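Local coordinates for glutathione S-transferase domain (Xanthobacter autotrophicus, PDB 4HZ2), which binds glutathione and probably acts as a glutathione transferase, at residues S31-L43 and P176-H188. Sequence-based numbering, arbitrary orientation. Where two conformers were deposited one is given.
Sequences SGNCWKAAQILSL and PTIADLALFAYTH. With GSH (glutathione), chain F.
The Y186 ring lies flat against the backbone at the start of helix 32-43: G32 CA sits 3.6 Å from the ring centroid, a CH-pi contact over one face. A CB on G32 would collide with the ring. This is the interdomain helix interface of the glutathione S-transferase fold, the thioredoxin-like N-terminal domain meeting the helical C-terminal domain, with axes crossing at 139° and 8.5 Å apart. The Y186 hydroxyl accepts from N33 N (3.0 Å, 149° at the hydrogen) and lies 3.7 Å from the sulfur SG2 of glutathione, so this junction also walls the thiol end of the pocket. Replacing Y186 with an alanine would probably leave N33 N without this acceptor and open a gap over G32. Farther along, W35 has CG anti to its backbone N, which turns the six-membered ring across to A185 CB, 3.5 Å from CE3; L181 O meets CZ3 at the ring edge, and the F184 ring lies oblique, planes 35° apart. K36 runs extended past A185, its NZ hydrogen-bonding N33 OD1 (2.9 Å) and salt-bridging E119 of helix 107-137, while N33 ND2 bonds E124. At the far end L181 CD1 meets L43 CD1 tip to tip, 3.7 Å apart.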
loop_
_atom_site.group_PDB
_atom_site.type_symbol
_atom_site.label_atom_id
_atom_site.label_comp_id
_atom_site.label_asym_id
_atom_site.label_seq_id
_atom_site.Cartn_x
_atom_site.Cartn_y
_atom_site.Cartn_z
ATOM N N SER B 31 2.437 0.306 18.246
ATOM C CA SER B 31 2.284 0.400 16.785
ATOM C C SER B 31 1.241 -0.563 16.232
ATOM O O SER B 31 1.274 -1.780 16.486
ATOM C CB SER B 31 3.618 0.075 16.107
ATOM O OG SER B 31 3.449 -0.162 14.703
ATOM N N GLY B 32 0.284 -0.012 15.477
ATOM C CA GLY B 32 -0.738 -0.818 14.819
ATOM C C GLY B 32 -0.140 -1.718 13.760
ATOM O O GLY B 32 -0.598 -2.856 13.584
ATOM N N ASN B 33 0.853 -1.217 13.025
ATOM C CA ASN B 33 1.488 -2.066 11.988
ATOM C C ASN B 33 2.185 -3.267 12.619
ATOM O O ASN B 33 2.132 -4.374 12.069
ATOM C CB ASN B 33 2.440 -1.269 11.093
ATOM C CG ASN B 33 1.690 -0.298 10.189
ATOM O OD1 ASN B 33 0.656 -0.651 9.606
ATOM N ND2 ASN B 33 2.185 0.944 10.088
ATOM N N CYS B 34 2.795 -3.061 13.784
ATOM C CA CYS B 34 3.458 -4.155 14.492
ATOM C C CYS B 34 2.426 -5.097 15.102
ATOM O O CYS B 34 2.626 -6.316 15.094
ATOM C CB CYS B 34 4.396 -3.579 15.558
ATOM S SG CYS B 34 5.765 -2.654 14.770
ATOM N N TRP B 35 1.311 -4.543 15.594
ATOM C CA TRP B 35 0.206 -5.362 16.063
ATOM C C TRP B 35 -0.255 -6.362 14.970
ATOM O O TRP B 35 -0.595 -7.517 15.289
ATOM C CB TRP B 35 -0.963 -4.479 16.564
ATOM C CG TRP B 35 -2.205 -5.226 16.902
ATOM C CD1 TRP B 35 -2.597 -5.683 18.145
ATOM C CD2 TRP B 35 -3.252 -5.598 15.991
ATOM N NE1 TRP B 35 -3.812 -6.333 18.048
ATOM C CE2 TRP B 35 -4.239 -6.283 16.740
ATOM C CE3 TRP B 35 -3.443 -5.434 14.607
ATOM C CZ2 TRP B 35 -5.402 -6.792 16.153
ATOM C CZ3 TRP B 35 -4.604 -5.943 14.024
ATOM C CH2 TRP B 35 -5.569 -6.609 14.801
ATOM N N LYS B 36 -0.308 -5.924 13.699
ATOM C CA LYS B 36 -0.752 -6.820 12.612
ATOM C C LYS B 36 0.100 -8.085 12.614
ATOM O O LYS B 36 -0.420 -9.201 12.477
ATOM C CB LYS B 36 -0.621 -6.184 11.223
ATOM C CG LYS B 36 -1.546 -4.974 10.998
ATOM C CD LYS B 36 -1.120 -4.212 9.754
ATOM C CE LYS B 36 -1.882 -2.926 9.503
ATOM N NZ LYS B 36 -1.337 -2.230 8.296
ATOM N N ALA B 37 1.413 -7.882 12.728
ATOM C CA ALA B 37 2.347 -9.002 12.649
ATOM C C ALA B 37 2.154 -9.925 13.856
ATOM O O ALA B 37 2.023 -11.149 13.689
ATOM C CB ALA B 37 3.811 -8.540 12.559
ATOM N N ALA B 38 2.152 -9.366 15.068
ATOM C CA ALA B 38 1.964 -10.198 16.258
ATOM C C ALA B 38 0.617 -10.931 16.204
ATOM O O ALA B 38 0.518 -12.130 16.557
ATOM C CB ALA B 38 2.087 -9.379 17.538
ATOM N N GLN B 39 -0.427 -10.216 15.790
ATOM C CA GLN B 39 -1.747 -10.799 15.801
ATOM C C GLN B 39 -1.882 -11.964 14.828
ATOM O O GLN B 39 -2.474 -12.999 15.178
ATOM C CB GLN B 39 -2.788 -9.717 15.457
ATOM C CG GLN B 39 -4.233 -10.184 15.523
ATOM C CD GLN B 39 -4.657 -10.541 16.949
ATOM O OE1 GLN B 39 -5.094 -9.675 17.750
ATOM N NE2 GLN B 39 -4.535 -11.813 17.278
ATOM N N ILE B 40 -1.358 -11.831 13.600
ATOM C CA ILE B 40 -1.480 -12.962 12.670
ATOM C C ILE B 40 -0.580 -14.137 13.092
ATOM O O ILE B 40 -0.946 -15.294 12.898
ATOM C CB ILE B 40 -1.192 -12.558 11.203
ATOM C CG1 ILE B 40 -1.701 -13.617 10.241
ATOM C CG2 ILE B 40 0.280 -12.219 10.997
ATOM C CD1 ILE B 40 -3.208 -13.803 10.288
ATOM N N LEU B 41 0.586 -13.853 13.662
ATOM C CA LEU B 41 1.429 -14.951 14.193
ATOM C C LEU B 41 0.723 -15.732 15.306
ATOM O O LEU B 41 0.736 -16.976 15.347
ATOM C CB LEU B 41 2.785 -14.429 14.674
ATOM C CG LEU B 41 3.695 -13.955 13.550
ATOM C CD1 LEU B 41 5.022 -13.451 14.091
ATOM C CD2 LEU B 41 3.936 -15.089 12.567
ATOM N N SER B 42 0.078 -15.007 16.207
ATOM C CA SER B 42 -0.621 -15.670 17.295
ATOM C C SER B 42 -1.834 -16.447 16.764
ATOM O O SER B 42 -2.068 -17.585 17.196
ATOM C CB SER B 42 -0.995 -14.686 18.422
ATOM O OG SER B 42 -2.055 -13.816 18.061
ATOM N N LEU B 43 -2.581 -15.863 15.818
ATOM C CA LEU B 43 -3.763 -16.525 15.237
ATOM C C LEU B 43 -3.395 -17.817 14.501
ATOM O O LEU B 43 -4.185 -18.767 14.429
ATOM C CB LEU B 43 -4.515 -15.582 14.277
ATOM C CG LEU B 43 -5.287 -14.473 14.988
ATOM C CD1 LEU B 43 -5.718 -13.406 13.987
ATOM C CD2 LEU B 43 -6.496 -15.079 15.705
ATOM N N PRO B 176 -14.596 -13.113 8.572
ATOM C CA PRO B 176 -13.392 -12.291 8.798
ATOM C C PRO B 176 -12.181 -12.774 7.986
ATOM O O PRO B 176 -12.001 -13.995 7.775
ATOM C CB PRO B 176 -13.102 -12.487 10.300
ATOM C CG PRO B 176 -13.805 -13.749 10.677
ATOM C CD PRO B 176 -14.981 -13.918 9.748
ATOM N N THR B 177 -11.349 -11.823 7.568
ATOM C CA THR B 177 -10.141 -12.125 6.801
ATOM C C THR B 177 -9.054 -11.172 7.256
ATOM O O THR B 177 -9.301 -10.290 8.105
ATOM C CB THR B 177 -10.344 -11.939 5.271
ATOM O OG1 THR B 177 -10.684 -10.565 5.012
ATOM C CG2 THR B 177 -11.433 -12.890 4.704
ATOM N N ILE B 178 -7.849 -11.293 6.681
ATOM C CA ILE B 178 -6.799 -10.314 6.997
ATOM C C ILE B 178 -7.164 -8.892 6.554
ATOM O O ILE B 178 -6.538 -7.929 7.012
ATOM C CB ILE B 178 -5.428 -10.695 6.403
ATOM C CG1 ILE B 178 -5.487 -10.840 4.884
ATOM C CG2 ILE B 178 -4.909 -11.966 7.069
ATOM C CD1 ILE B 178 -4.105 -10.928 4.234
ATOM N N ALA B 179 -8.146 -8.737 5.663
ATOM C CA ALA B 179 -8.588 -7.367 5.371
ATOM C C ALA B 179 -9.151 -6.720 6.644
ATOM O O ALA B 179 -8.814 -5.567 6.959
ATOM C CB ALA B 179 -9.613 -7.368 4.261
ATOM N N ASP B 180 -9.988 -7.454 7.396
ATOM C CA ASP B 180 -10.497 -6.903 8.656
ATOM C C ASP B 180 -9.350 -6.614 9.621
ATOM O O ASP B 180 -9.329 -5.582 10.284
ATOM C CB ASP B 180 -11.549 -7.799 9.312
ATOM C CG ASP B 180 -12.668 -8.152 8.365
ATOM O OD1 ASP B 180 -13.601 -7.320 8.142
ATOM O OD2 ASP B 180 -12.602 -9.234 7.756
ATOM N N LEU B 181 -8.398 -7.547 9.745
ATOM C CA LEU B 181 -7.263 -7.322 10.645
ATOM C C LEU B 181 -6.477 -6.053 10.259
ATOM O O LEU B 181 -6.159 -5.238 11.132
ATOM C CB LEU B 181 -6.312 -8.536 10.667
ATOM C CG LEU B 181 -6.868 -9.881 11.153
ATOM C CD1 LEU B 181 -5.780 -10.967 11.215
ATOM C CD2 LEU B 181 -7.532 -9.709 12.522
ATOM N N ALA B 182 -6.187 -5.891 8.960
ATOM C CA ALA B 182 -5.376 -4.776 8.509
ATOM C C ALA B 182 -6.017 -3.431 8.860
ATOM O O ALA B 182 -5.318 -2.507 9.262
ATOM C CB ALA B 182 -5.072 -4.837 7.012
ATOM N N LEU B 183 -7.340 -3.323 8.699
ATOM C CA LEU B 183 -8.028 -2.049 8.980
ATOM C C LEU B 183 -8.399 -1.910 10.460
ATOM O O LEU B 183 -8.587 -0.784 10.958
ATOM C CB LEU B 183 -9.232 -1.846 8.049
ATOM C CG LEU B 183 -8.757 -1.400 6.644
ATOM C CD1 LEU B 183 -9.676 -1.859 5.525
ATOM C CD2 LEU B 183 -8.490 0.101 6.564
ATOM N N PHE B 184 -8.471 -3.034 11.173
ATOM C CA PHE B 184 -8.759 -2.993 12.602
ATOM C C PHE B 184 -7.568 -2.418 13.376
ATOM O O PHE B 184 -7.743 -1.707 14.376
ATOM C CB PHE B 184 -9.122 -4.381 13.103
ATOM C CG PHE B 184 -9.457 -4.452 14.569
ATOM C CD1 PHE B 184 -10.776 -4.324 14.997
ATOM C CD2 PHE B 184 -8.448 -4.687 15.535
ATOM C CE1 PHE B 184 -11.096 -4.449 16.336
ATOM C CE2 PHE B 184 -8.774 -4.807 16.874
ATOM C CZ PHE B 184 -10.099 -4.671 17.274
ATOM N N ALA B 185 -6.355 -2.716 12.891
ATOM C CA ALA B 185 -5.113 -2.383 13.594
ATOM C C ALA B 185 -5.137 -0.961 14.157
ATOM O O ALA B 185 -4.898 -0.761 15.343
ATOM C CB ALA B 185 -3.916 -2.587 12.654
ATOM N N TYR B 186 -5.385 0.033 13.303
ATOM C CA TYR B 186 -5.488 1.412 13.789
ATOM C C TYR B 186 -6.911 1.875 14.060
ATOM O O TYR B 186 -7.124 2.734 14.917
ATOM C CB TYR B 186 -4.787 2.383 12.827
ATOM C CG TYR B 186 -3.287 2.212 12.878
ATOM C CD1 TYR B 186 -2.534 2.762 13.917
ATOM C CD2 TYR B 186 -2.631 1.489 11.899
ATOM C CE1 TYR B 186 -1.153 2.629 13.959
ATOM C CE2 TYR B 186 -1.256 1.337 11.938
ATOM C CZ TYR B 186 -0.531 1.902 12.975
ATOM O OH TYR B 186 0.839 1.746 13.013
ATOM N N THR B 187 -7.888 1.319 13.339
ATOM C CA THR B 187 -9.263 1.825 13.497
ATOM C C THR B 187 -9.752 1.583 14.913
ATOM O O THR B 187 -10.500 2.421 15.465
ATOM C CB THR B 187 -10.246 1.234 12.459
ATOM O OG1 THR B 187 -9.730 1.463 11.140
ATOM C CG2 THR B 187 -11.615 1.922 12.547
ATOM N N HIS B 188 -9.365 0.464 15.527
ATOM C CA HIS B 188 -9.865 0.188 16.896
ATOM C C HIS B 188 -9.370 1.209 17.914
ATOM O O HIS B 188 -9.966 1.370 18.973
ATOM C CB HIS B 188 -9.643 -1.267 17.364
ATOM C CG HIS B 188 -8.286 -1.568 17.937
ATOM N ND1 HIS B 188 -7.156 -1.720 17.149
ATOM C CD2 HIS B 188 -7.899 -1.848 19.212
ATOM C CE1 HIS B 188 -6.129 -2.064 17.921
ATOM N NE2 HIS B 188 -6.550 -2.137 19.178
HETATM N N1 GSH F . 4.351 0.156 4.875
HETATM C CA1 GSH F . 4.935 -0.147 6.229
HETATM C C1 GSH F . 4.211 -1.297 6.893
HETATM O O11 GSH F . 4.886 -2.159 7.521
HETATM O O12 GSH F . 2.940 -1.348 6.813
HETATM C CB1 GSH F . 4.890 1.066 7.153
HETATM C CG1 GSH F . 5.502 0.682 8.484
HETATM C CD1 GSH F . 5.877 1.891 9.311
HETATM O OE1 GSH F . 5.513 3.019 8.970
HETATM N N2 GSH F . 6.597 1.633 10.419
HETATM C CA2 GSH F . 6.977 2.699 11.347
HETATM C C2 GSH F . 8.473 2.866 11.384
HETATM O O2 GSH F . 9.222 1.867 11.381
HETATM C CB2 GSH F . 6.287 2.464 12.720
HETATM S SG2 GSH F . 4.462 2.174 12.673
HETATM N N3 GSH F . 8.957 4.113 11.412
HETATM C CA3 GSH F . 10.130 4.513 10.636
HETATM C C3 GSH F . 11.346 4.887 11.457
HETATM O O31 GSH F . 12.428 5.098 10.857
HETATM O O32 GSH F . 11.231 4.977 12.699
#